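Local coordinates for protein AxyAgu115A (Amphibacillus xylanus NBRC 15112, PDB 6NPS) that probably removes alpha-linked glucuronic acid side groups from arabinoglucuronoxylan by hydrolysis, as a family GH115 alpha-glucuronidase, at residues E942-I946 with L958-E962. The protein carries 3 engineered substitutions. Residues are numbered along the deposited sequence; the frame is centred on the assembly and turned at random.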
ATOM      1  N   GLU A 942      22.482   8.620  21.320  1.00 34.70           N
ATOM      2  CA  GLU A 942      22.186   9.743  20.438  1.00 32.88           C
ATOM      3  C   GLU A 942      20.993  10.566  20.897  1.00 34.44           C
ATOM      4  O   GLU A 942      21.038  11.790  20.789  1.00 34.24           O
ATOM      5  CB  GLU A 942      21.929   9.257  18.999  1.00 33.74           C
ATOM      6  CG  GLU A 942      23.206   8.613  18.397  1.00 42.56           C
ATOM      7  CD  GLU A 942      23.047   7.970  16.999  1.00 50.68           C
ATOM      8  OE1 GLU A 942      22.245   8.461  16.159  1.00 46.01           O
ATOM      9  OE2 GLU A 942      23.771   6.970  16.740  1.00 50.65           O
ATOM     10  N   LYS A 943      19.925   9.929  21.377  1.00 30.89           N
ATOM     11  CA  LYS A 943      18.689  10.641  21.687  1.00 36.08           C
ATOM     12  C   LYS A 943      17.957   9.851  22.761  1.00 33.60           C
ATOM     13  O   LYS A 943      18.064   8.623  22.827  1.00 32.44           O
ATOM     14  CB  LYS A 943      17.804  10.818  20.416  1.00 32.80           C
ATOM     15  CG  LYS A 943      16.516  11.667  20.646  1.00 41.61           C
ATOM     16  CD  LYS A 943      15.569  11.622  19.436  1.00 41.67           C
ATOM     17  CE  LYS A 943      16.129  12.375  18.283  1.00 39.72           C
ATOM     18  NZ  LYS A 943      15.086  12.490  17.248  1.00 41.04           N
ATOM     19  N   ILE A 944      17.238  10.573  23.619  1.00 28.17           N
ATOM     20  CA  ILE A 944      16.371   9.992  24.637  1.00 32.23           C
ATOM     21  C   ILE A 944      14.969  10.548  24.410  1.00 36.90           C
ATOM     22  O   ILE A 944      14.798  11.764  24.275  1.00 34.38           O
ATOM     23  CB  ILE A 944      16.839  10.352  26.058  1.00 33.97           C
ATOM     24  CG1 ILE A 944      18.333  10.043  26.235  1.00 37.97           C
ATOM     25  CG2 ILE A 944      15.965   9.671  27.088  1.00 36.55           C
ATOM     26  CD1 ILE A 944      18.962  10.724  27.456  1.00 39.74           C
ATOM     27  N   VAL A 945      13.965   9.677  24.439  1.00 34.18           N
ATOM     28  CA  VAL A 945      12.573  10.096  24.325  1.00 37.38           C
ATOM     29  C   VAL A 945      11.815   9.572  25.535  1.00 37.12           C
ATOM     30  O   VAL A 945      11.982   8.407  25.904  1.00 36.91           O
ATOM     31  CB  VAL A 945      11.952   9.580  23.017  1.00 37.51           C
ATOM     32  CG1 VAL A 945      10.498  10.015  22.934  1.00 36.39           C
ATOM     33  CG2 VAL A 945      12.765  10.097  21.821  1.00 36.69           C
ATOM     34  N   ILE A 946      10.978  10.426  26.150  1.00 34.88           N
ATOM     35  CA  ILE A 946      10.211  10.069  27.338  1.00 35.73           C
ATOM     36  C   ILE A 946       8.742  10.413  27.092  1.00 39.87           C
ATOM     37  O   ILE A 946       8.425  11.524  26.651  1.00 39.42           O
ATOM     38  CB  ILE A 946      10.741  10.804  28.595  1.00 40.87           C
ATOM     39  CG1 ILE A 946      12.256  10.548  28.804  1.00 40.53           C
ATOM     40  CG2 ILE A 946       9.932  10.424  29.842  1.00 40.37           C
ATOM     41  CD1 ILE A 946      12.932  11.534  29.852  1.00 41.30           C
ATOM     42  N   LEU A 958      13.848   9.312  12.100  1.00 32.83           N
ATOM     43  CA  LEU A 958      14.820   9.890  13.018  1.00 34.39           C
ATOM     44  C   LEU A 958      14.334  10.010  14.453  1.00 34.46           C
ATOM     45  O   LEU A 958      15.119  10.410  15.317  1.00 36.13           O
ATOM     46  CB  LEU A 958      15.239  11.277  12.537  1.00 33.67           C
ATOM     47  CG  LEU A 958      15.787  11.363  11.111  1.00 30.22           C
ATOM     48  CD1 LEU A 958      16.049  12.844  10.869  1.00 32.03           C
ATOM     49  CD2 LEU A 958      17.114  10.576  10.993  1.00 36.75           C
ATOM     50  N   GLY A 959      13.073   9.708  14.740  1.00 32.86           N
ATOM     51  CA  GLY A 959      12.515  10.007  16.037  1.00 36.06           C
ATOM     52  C   GLY A 959      12.037  11.446  16.088  1.00 36.73           C
ATOM     53  O   GLY A 959      12.331  12.242  15.188  1.00 36.81           O
ATOM     54  N   PRO A 960      11.307  11.807  17.156  1.00 37.25           N
ATOM     55  CA  PRO A 960      10.743  13.158  17.255  1.00 36.13           C
ATOM     56  C   PRO A 960      11.851  14.168  17.418  1.00 37.50           C
ATOM     57  O   PRO A 960      12.853  13.891  18.068  1.00 37.42           O
ATOM     58  CB  PRO A 960       9.878  13.104  18.522  1.00 39.59           C
ATOM     59  CG  PRO A 960       9.886  11.683  18.968  1.00 45.08           C
ATOM     60  CD  PRO A 960      11.035  11.004  18.357  1.00 44.00           C
ATOM     61  N   ASN A 961      11.667  15.348  16.847  1.00 39.99           N
ATOM     62  CA  ASN A 961      12.738  16.318  17.004  1.00 42.65           C
ATOM     63  C   ASN A 961      12.783  16.806  18.458  1.00 36.24           C
ATOM     64  O   ASN A 961      11.843  16.625  19.224  1.00 34.92           O
ATOM     65  CB  ASN A 961      12.571  17.459  16.015  1.00 51.03           C
ATOM     66  CG  ASN A 961      11.231  18.103  16.112  1.00 58.54           C
ATOM     67  OD1 ASN A 961      10.226  17.527  15.700  1.00 58.19           O
ATOM     68  ND2 ASN A 961      11.192  19.316  16.666  1.00 66.35           N
ATOM     69  N   GLU A 962      13.923  17.369  18.855  1.00 35.84           N
ATOM     70  CA  GLU A 962      14.140  17.738  20.253  1.00 31.64           C
ATOM     71  C   GLU A 962      13.064  18.717  20.735  1.00 33.48           C
ATOM     72  O   GLU A 962      12.689  19.648  20.024  1.00 35.34           O
ATOM     73  CB  GLU A 962      15.524  18.350  20.407  1.00 36.60           C
ATOM     74  CG  GLU A 962      15.932  18.721  21.852  1.00 40.44           C
ATOM     75  CD  GLU A 962      17.416  19.093  21.969  1.00 45.17           C
ATOM     76  OE1 GLU A 962      17.872  19.962  21.199  1.00 49.20           O
ATOM     77  OE2 GLU A 962      18.140  18.494  22.803  1.00 43.96           O
TER
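Lys943 reaches from its strand into the bend of the 958-962 loop and ends at two backbone carbonyl oxygens. Its NZ donates to Leu958 O at 2.8 Å and to Pro960 O, also at 2.8 Å. Neither bond runs to a lone pair: the ammonium sits above both carbonyl planes, 51° out of that of Pro960 and less tilted from that of Leu958. With CG anti to the backbone N and the next torsion also extended, the chain runs out from the strand until a bend at chi3 (-71°) turns its end so that NZ lies between the two oxygens. Strand 940-948 belongs to the C-terminal beta domain of the GH115 fold, and the loop that follows doubles back over one face of it; a classic beta bulge, with Glu942 and Lys943 both opposite Tyr865, lies at the root of the lysine. Two residues further on, Val945 points its CG2 methyl at CD of the Pro960 ring, 4.0 Å away. Gly959, at a positive phi, makes the turn between the two carbonyls. Pro960 O also accepts a hydrogen bond from Ser795 OG, while the proline ring leans on Tyr535 and Tyr793.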